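Local structure of endoglucanase (Komagataeibacter sucrofermentans, 6VC5) at residues P133-L138 with T175-D180; Y157-L162 with D180-I185; A272-L277 with H296-Y301. The protein probably hydrolyses internal beta-1,4-glucosidic linkages of cellulose and related beta-glucans, as a member of glycosyl hydrolase family 8. One frame throughout, in Å; residues are numbered along the deposited sequence.

Interaction 1. Residues P133-L138 with T175-D180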
# COMPACT_ATOMS: atom_id res chain seq x y z
N PRO A 133 13.51 -11.48 17.04
CA PRO A 133 12.49 -12.52 17.16
C PRO A 133 11.44 -12.51 16.06
O PRO A 133 10.44 -13.23 16.19
CB PRO A 133 11.83 -12.16 18.50
CG PRO A 133 11.88 -10.64 18.51
CD PRO A 133 13.16 -10.26 17.80
N TYR A 134 11.64 -11.74 14.99
CA TYR A 134 10.63 -11.53 13.96
C TYR A 134 11.07 -12.09 12.62
O TYR A 134 12.26 -12.28 12.35
CB TYR A 134 10.40 -10.03 13.74
CG TYR A 134 10.16 -9.22 14.97
CD1 TYR A 134 9.03 -9.42 15.75
CD2 TYR A 134 11.06 -8.23 15.36
CE1 TYR A 134 8.81 -8.66 16.89
CE2 TYR A 134 10.85 -7.47 16.49
CZ TYR A 134 9.72 -7.69 17.25
OH TYR A 134 9.51 -6.93 18.38
N THR A 135 10.08 -12.31 11.76
CA THR A 135 10.29 -12.39 10.32
C THR A 135 9.66 -11.12 9.75
O THR A 135 8.47 -10.88 9.96
CB THR A 135 9.60 -13.62 9.73
OG1 THR A 135 10.17 -14.80 10.31
CG2 THR A 135 9.78 -13.65 8.23
N VAL A 136 10.47 -10.31 9.07
CA VAL A 136 10.03 -9.00 8.61
C VAL A 136 9.86 -9.01 7.10
O VAL A 136 10.43 -9.83 6.38
CB VAL A 136 10.95 -7.83 9.03
CG1 VAL A 136 11.18 -7.84 10.54
CG2 VAL A 136 12.26 -7.90 8.27
N LEU A 137 9.04 -8.07 6.62
CA LEU A 137 8.83 -7.83 5.20
C LEU A 137 9.66 -6.62 4.76
O LEU A 137 9.41 -5.50 5.20
CB LEU A 137 7.35 -7.55 4.97
CG LEU A 137 6.89 -7.48 3.52
CD1 LEU A 137 6.92 -8.88 2.91
CD2 LEU A 137 5.50 -6.87 3.45
N LEU A 138 10.66 -6.86 3.88
CA LEU A 138 11.53 -5.79 3.40
C LEU A 138 10.80 -4.94 2.36
O LEU A 138 10.00 -5.46 1.58
CB LEU A 138 12.77 -6.39 2.75
CG LEU A 138 13.61 -7.30 3.63
CD1 LEU A 138 14.73 -7.95 2.83
CD2 LEU A 138 14.17 -6.46 4.78
N THR A 175 1.36 -16.51 7.95
CA THR A 175 0.78 -16.21 9.26
C THR A 175 1.82 -15.57 10.17
O THR A 175 1.51 -14.61 10.90
CB THR A 175 0.25 -17.50 9.88
OG1 THR A 175 -0.68 -18.11 8.96
CG2 THR A 175 -0.47 -17.22 11.19
N LYS A 176 3.06 -16.06 10.12
CA LYS A 176 4.12 -15.50 10.96
C LYS A 176 4.48 -14.08 10.53
O LYS A 176 4.68 -13.21 11.37
CB LYS A 176 5.36 -16.40 10.91
CG LYS A 176 6.47 -15.95 11.85
CD LYS A 176 7.65 -16.90 11.84
CE LYS A 176 8.51 -16.75 13.09
NZ LYS A 176 9.35 -15.52 13.05
N VAL A 177 4.54 -13.84 9.22
CA VAL A 177 4.83 -12.48 8.73
C VAL A 177 3.76 -11.50 9.19
O VAL A 177 4.07 -10.39 9.66
CB VAL A 177 4.98 -12.48 7.20
CG1 VAL A 177 5.06 -11.03 6.69
CG2 VAL A 177 6.20 -13.26 6.79
N MET A 178 2.48 -11.88 9.06
CA MET A 178 1.38 -11.02 9.48
C MET A 178 1.41 -10.78 10.98
O MET A 178 1.24 -9.64 11.44
CB MET A 178 0.04 -11.65 9.07
CG MET A 178 -0.41 -11.38 7.63
SD MET A 178 -2.04 -12.10 7.20
CE MET A 178 -1.60 -13.82 6.88
N GLY A 179 1.60 -11.85 11.76
CA GLY A 179 1.57 -11.71 13.21
C GLY A 179 2.75 -10.93 13.75
O GLY A 179 2.60 -10.12 14.67
N ASP A 180 3.93 -11.16 13.19
CA ASP A 180 5.07 -10.34 13.58
C ASP A 180 4.88 -8.89 13.14
O ASP A 180 5.30 -7.97 13.84
CB ASP A 180 6.37 -10.90 13.00
CG ASP A 180 6.78 -12.23 13.65
OD1 ASP A 180 6.16 -12.62 14.66
OD2 ASP A 180 7.71 -12.88 13.14
O HOH W 1 6.54 -9.18 9.79
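T135 of strand 134-137 faces V177 and D180 of helix 172-187, the two short segments crossing at 89° with their axes 7.3 Å apart at closest approach. The closest CA pairs, Y134 with D180 and T135 with V177, are both 5.7 Å apart. The carboxylate of D180 carries the polar part. Its CG lies anti to the carbonyl carbon (chi1 -69°), and T135 N donates to OD2 over 2.8 Å in a nearly straight bond (164°), arriving on the anti side and slightly out of the carboxylate plane. K176, one turn earlier, bends at chi4 and puts NZ 3.1 Å from the same D180 OD2, on its syn lone pair, as a salt bridge. T135 CG2 meets V177 CG2 at 3.9 Å, the side chains crossing at about a right angle. D180 CB lies obliquely by the Y134 ring, and P133 CG of the strand segment itself lies over the ring centre. One water donates to both T135 O and V177 O, joining the backbones. With two donors on OD2, one of them cationic, the buried carboxylate is probably kept ionised while it fixes the hairpin strand 134-137 to the helix.

Interaction 2. Residues Y157-L162 with D180-I185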
# COMPACT_ATOMS: atom_id res chain seq x y z
N TYR A 157 3.00 -3.33 4.44
CA TYR A 157 2.25 -4.49 4.92
C TYR A 157 0.81 -4.33 4.43
O TYR A 157 -0.09 -3.89 5.15
CB TYR A 157 2.31 -4.58 6.43
CG TYR A 157 3.58 -5.18 6.98
CD1 TYR A 157 3.63 -6.51 7.38
CD2 TYR A 157 4.73 -4.42 7.11
CE1 TYR A 157 4.78 -7.06 7.90
CE2 TYR A 157 5.90 -4.96 7.63
CZ TYR A 157 5.92 -6.28 8.03
OH TYR A 157 7.08 -6.82 8.54
N VAL A 158 0.61 -4.67 3.16
CA VAL A 158 -0.70 -4.60 2.54
C VAL A 158 -1.48 -5.79 3.09
O VAL A 158 -1.53 -6.87 2.47
CB VAL A 158 -0.58 -4.60 1.01
CG1 VAL A 158 -1.96 -4.52 0.34
CG2 VAL A 158 0.31 -3.43 0.54
N MET A 159 -2.07 -5.62 4.27
CA MET A 159 -2.58 -6.77 5.01
C MET A 159 -3.60 -7.61 4.25
O MET A 159 -3.50 -8.85 4.33
CB MET A 159 -3.05 -6.34 6.41
CG MET A 159 -1.91 -5.92 7.36
SD MET A 159 -0.74 -7.26 7.78
CE MET A 159 0.05 -6.60 9.27
N PRO A 160 -4.56 -7.06 3.50
CA PRO A 160 -5.47 -7.93 2.73
C PRO A 160 -4.76 -8.77 1.68
O PRO A 160 -5.27 -9.83 1.29
CB PRO A 160 -6.43 -6.94 2.06
CG PRO A 160 -6.39 -5.73 2.96
CD PRO A 160 -4.99 -5.64 3.46
N SER A 161 -3.60 -8.31 1.19
CA SER A 161 -2.84 -9.11 0.25
C SER A 161 -2.11 -10.26 0.94
O SER A 161 -2.04 -11.37 0.39
CB SER A 161 -1.85 -8.23 -0.51
OG SER A 161 -1.28 -8.99 -1.55
N LEU A 162 -1.55 -10.01 2.13
CA LEU A 162 -0.95 -11.09 2.90
C LEU A 162 -1.98 -12.15 3.27
O LEU A 162 -1.69 -13.34 3.25
CB LEU A 162 -0.25 -10.53 4.15
CG LEU A 162 0.85 -9.50 3.90
CD1 LEU A 162 1.50 -9.11 5.23
CD2 LEU A 162 1.89 -10.03 2.94
N ASP A 180 3.93 -11.16 13.19
CA ASP A 180 5.07 -10.34 13.58
C ASP A 180 4.88 -8.89 13.14
O ASP A 180 5.30 -7.97 13.84
CB ASP A 180 6.37 -10.90 13.00
CG ASP A 180 6.78 -12.23 13.65
OD1 ASP A 180 6.16 -12.62 14.66
OD2 ASP A 180 7.71 -12.88 13.14
N GLY A 181 4.25 -8.68 11.97
CA GLY A 181 3.96 -7.33 11.52
C GLY A 181 3.09 -6.56 12.50
O GLY A 181 3.35 -5.39 12.79
N LEU A 182 2.06 -7.22 13.04
CA LEU A 182 1.21 -6.58 14.05
C LEU A 182 2.00 -6.24 15.31
O LEU A 182 1.80 -5.18 15.91
CB LEU A 182 0.03 -7.49 14.39
CG LEU A 182 -0.99 -7.65 13.27
CD1 LEU A 182 -2.00 -8.74 13.59
CD2 LEU A 182 -1.69 -6.33 13.04
N GLN A 183 2.91 -7.14 15.72
CA GLN A 183 3.76 -6.86 16.87
C GLN A 183 4.67 -5.67 16.60
O GLN A 183 4.85 -4.81 17.47
CB GLN A 183 4.62 -8.09 17.18
CG GLN A 183 3.85 -9.26 17.75
CD GLN A 183 4.77 -10.40 18.15
OE1 GLN A 183 4.36 -11.56 18.18
NE2 GLN A 183 6.01 -10.06 18.47
N ILE A 184 5.24 -5.60 15.40
CA ILE A 184 6.13 -4.50 15.05
C ILE A 184 5.37 -3.18 15.00
O ILE A 184 5.86 -2.14 15.46
CB ILE A 184 6.84 -4.80 13.72
CG1 ILE A 184 7.87 -5.92 13.91
CG2 ILE A 184 7.48 -3.54 13.14
CD1 ILE A 184 8.20 -6.68 12.64
N ILE A 185 4.16 -3.19 14.43
CA ILE A 185 3.35 -1.97 14.36
C ILE A 185 2.96 -1.49 15.75
O ILE A 185 2.98 -0.29 16.04
CB ILE A 185 2.12 -2.17 13.46
CG1 ILE A 185 2.56 -2.30 12.00
CG2 ILE A 185 1.15 -1.02 13.63
CD1 ILE A 185 1.46 -2.81 11.08
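Y157 and M159 lie just before and at the start of helix 159-169 and face helix 172-187, with the closest CA pair, Y157 and G181, 7.4 Å apart. The ring of Y157 reaches the helix beside G181: CE1 stands 3.7 Å from G181 CA, in an oblique approach. G181 has no side chain, and the ring carbon packs directly on its CA. Further out along the ring, Y157 OH is 4.3 Å from I184 CD1, while its polar partner lies elsewhere, the backbone N of L137 in strand 134-137. M159 supplies the second point of contact. Its chain bends at chi2 (-64°), then runs extended through chi3 (-161°), which places CE beside L182 and I185. There CE touches L182 CD2 at 4.2 Å, the two side chains crossing obliquely, and I185 CD1 at 4.4 Å. V158, at the N-cap position and the centre of an inverse gamma turn, offers its carbonyl O to both S161 N and L162 N as the first helical turn begins. Across these segments the chemistry is wholly apolar, resting on van der Waals contact of the ring carbon CE1 and a thioether methyl with the helix backbone at G181 and the ends of L182 and I185; the buried phenol hydroxyl is satisfied by the strand, which ties the packing to the neighbouring hairpin.

Interaction 3. Residues A272-L277 with H296-Y301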
# COMPACT_ATOMS: atom_id res chain seq x y z
N ALA A 272 -4.08 18.06 4.93
CA ALA A 272 -3.99 16.87 4.12
C ALA A 272 -5.00 16.90 2.98
O ALA A 272 -5.99 17.63 3.03
CB ALA A 272 -4.32 15.67 5.01
N PRO A 273 -4.77 16.10 1.94
CA PRO A 273 -5.78 15.96 0.88
C PRO A 273 -6.96 15.13 1.36
O PRO A 273 -6.90 14.49 2.43
CB PRO A 273 -5.00 15.21 -0.21
CG PRO A 273 -4.05 14.35 0.57
CD PRO A 273 -3.60 15.23 1.72
N PRO A 274 -8.05 15.10 0.58
CA PRO A 274 -9.25 14.35 1.00
C PRO A 274 -9.03 12.87 1.22
O PRO A 274 -9.79 12.26 1.98
CB PRO A 274 -10.23 14.59 -0.16
CG PRO A 274 -9.79 15.85 -0.79
CD PRO A 274 -8.30 15.96 -0.59
N GLY A 275 -8.03 12.26 0.59
CA GLY A 275 -7.77 10.86 0.86
C GLY A 275 -7.48 10.57 2.33
O GLY A 275 -7.82 9.49 2.83
N TYR A 276 -6.84 11.51 3.04
CA TYR A 276 -6.64 11.26 4.46
C TYR A 276 -7.96 11.26 5.21
O TYR A 276 -8.14 10.52 6.18
CB TYR A 276 -5.79 12.36 5.11
CG TYR A 276 -4.30 12.28 4.94
CD1 TYR A 276 -3.72 11.91 3.73
CD2 TYR A 276 -3.46 12.66 5.98
CE1 TYR A 276 -2.33 11.90 3.58
CE2 TYR A 276 -2.07 12.66 5.84
CZ TYR A 276 -1.51 12.28 4.64
OH TYR A 276 -0.14 12.28 4.48
N LEU A 277 -8.87 12.15 4.82
CA LEU A 277 -10.19 12.17 5.44
C LEU A 277 -10.92 10.86 5.19
O LEU A 277 -11.62 10.36 6.07
CB LEU A 277 -10.99 13.36 4.90
CG LEU A 277 -12.43 13.53 5.36
CD1 LEU A 277 -12.48 13.75 6.84
CD2 LEU A 277 -13.04 14.71 4.63
N HIS A 296 -13.74 15.47 -7.01
CA HIS A 296 -13.15 16.57 -6.25
C HIS A 296 -11.70 16.33 -5.86
O HIS A 296 -11.12 17.14 -5.13
CB HIS A 296 -13.97 16.85 -4.98
CG HIS A 296 -15.41 17.17 -5.23
ND1 HIS A 296 -16.43 16.71 -4.44
CD2 HIS A 296 -15.99 17.90 -6.22
CE1 HIS A 296 -17.58 17.15 -4.91
NE2 HIS A 296 -17.35 17.87 -5.99
N ALA A 297 -11.11 15.22 -6.30
CA ALA A 297 -9.75 14.89 -5.88
C ALA A 297 -8.78 15.95 -6.38
O ALA A 297 -8.79 16.29 -7.58
CB ALA A 297 -9.35 13.51 -6.42
N PRO A 298 -7.93 16.50 -5.51
CA PRO A 298 -6.98 17.53 -5.96
C PRO A 298 -5.81 16.98 -6.75
O PRO A 298 -5.16 17.76 -7.47
CB PRO A 298 -6.47 18.13 -4.64
CG PRO A 298 -6.58 16.99 -3.66
CD PRO A 298 -7.82 16.23 -4.07
N ASP A 299 -5.50 15.70 -6.62
CA ASP A 299 -4.36 15.11 -7.32
C ASP A 299 -4.49 13.60 -7.34
O ASP A 299 -5.37 13.01 -6.71
CB ASP A 299 -3.02 15.57 -6.72
CG ASP A 299 -2.83 15.18 -5.25
OD1 ASP A 299 -3.56 14.30 -4.73
OD2 ASP A 299 -1.93 15.75 -4.60
N TYR A 300 -3.57 12.98 -8.08
CA TYR A 300 -3.54 11.53 -8.22
C TYR A 300 -3.37 10.82 -6.87
O TYR A 300 -4.04 9.82 -6.61
CB TYR A 300 -2.40 11.16 -9.16
CG TYR A 300 -2.07 9.70 -9.17
CD1 TYR A 300 -2.75 8.83 -10.01
CD2 TYR A 300 -1.09 9.18 -8.34
CE1 TYR A 300 -2.46 7.49 -10.03
CE2 TYR A 300 -0.79 7.84 -8.35
CZ TYR A 300 -1.48 7.00 -9.20
OH TYR A 300 -1.19 5.65 -9.22
N TYR A 301 -2.46 11.31 -6.03
CA TYR A 301 -2.24 10.64 -4.75
C TYR A 301 -3.54 10.53 -3.97
O TYR A 301 -3.88 9.46 -3.44
CB TYR A 301 -1.21 11.43 -3.93
CG TYR A 301 -1.08 10.88 -2.53
CD1 TYR A 301 -0.21 9.83 -2.25
CD2 TYR A 301 -1.87 11.37 -1.50
CE1 TYR A 301 -0.12 9.30 -0.97
CE2 TYR A 301 -1.79 10.85 -0.24
CZ TYR A 301 -0.91 9.82 0.02
OH TYR A 301 -0.85 9.31 1.29
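P274 and P298 meet tip to tip: P274 CD lies 3.5 Å from P298 CD, and P274 CG is also close to that atom. P273 joins them from the same segment, with its CB 4.2 Å from P298 CG, and P298 thus packs against both members of the P273-P274 pair. The ring carbons do all the touching here. The second half of the contact is aromatic. Y276 and Y301 cross at about a right angle, and they meet near the hydroxyl end of Y301: its CE2 is 4.0 Å from Y276 CE1, in the plane of the Y276 ring at the edge, while Y301 OH is 3.8 Å from that same CE1, placed obliquely to the Y276 ring. Relative to the Y301 ring, Y276 CE1 lies at the edge, near the ring plane. P273 CG adds a contact at the Y301 rim, 4.2 Å from CD2.

The two segments hold the N-terminal ends of helices 274-282 and 300-313, within the (alpha/alpha)6 barrel that is characteristic of glycosyl hydrolase family 8. P273 O accepts from Y276 N within the first turn, and D299, at the N-cap position, caps S302 N through OD1. S302 also binds G275 N through OG, giving a polar tie between the helix starts beside the prolines. Neither phenol hydroxyl takes its partner from the other tyrosine: Y276 OH bonds to the carbonyl of G258 and Y301 OH to that of Y221, whose ring also meets the Y301 ring edge-to-face.

Interactions 1 and 2 are neighbours, their centres 7 Å apart, and both use helix 172-187, which packs against strand 134-137 and helix 159-169 over overlapping stretches. Their segments alternate along the chain. They share D180, which makes its contacts in interaction 1 and none across interaction 2. The probable hydrogen bond from L137 N to Y157 OH, 3.0 Å, links them directly, and M178 CG packs on L162 CB. Interaction 3 follows later in the chain, on the opposite side of its centre, about 31 Å from interaction 1 and 25 Å from interaction 2 between centres. One cluster thus joins hairpin and helices, and the other pairs two later helix starts within the same family 8 fold.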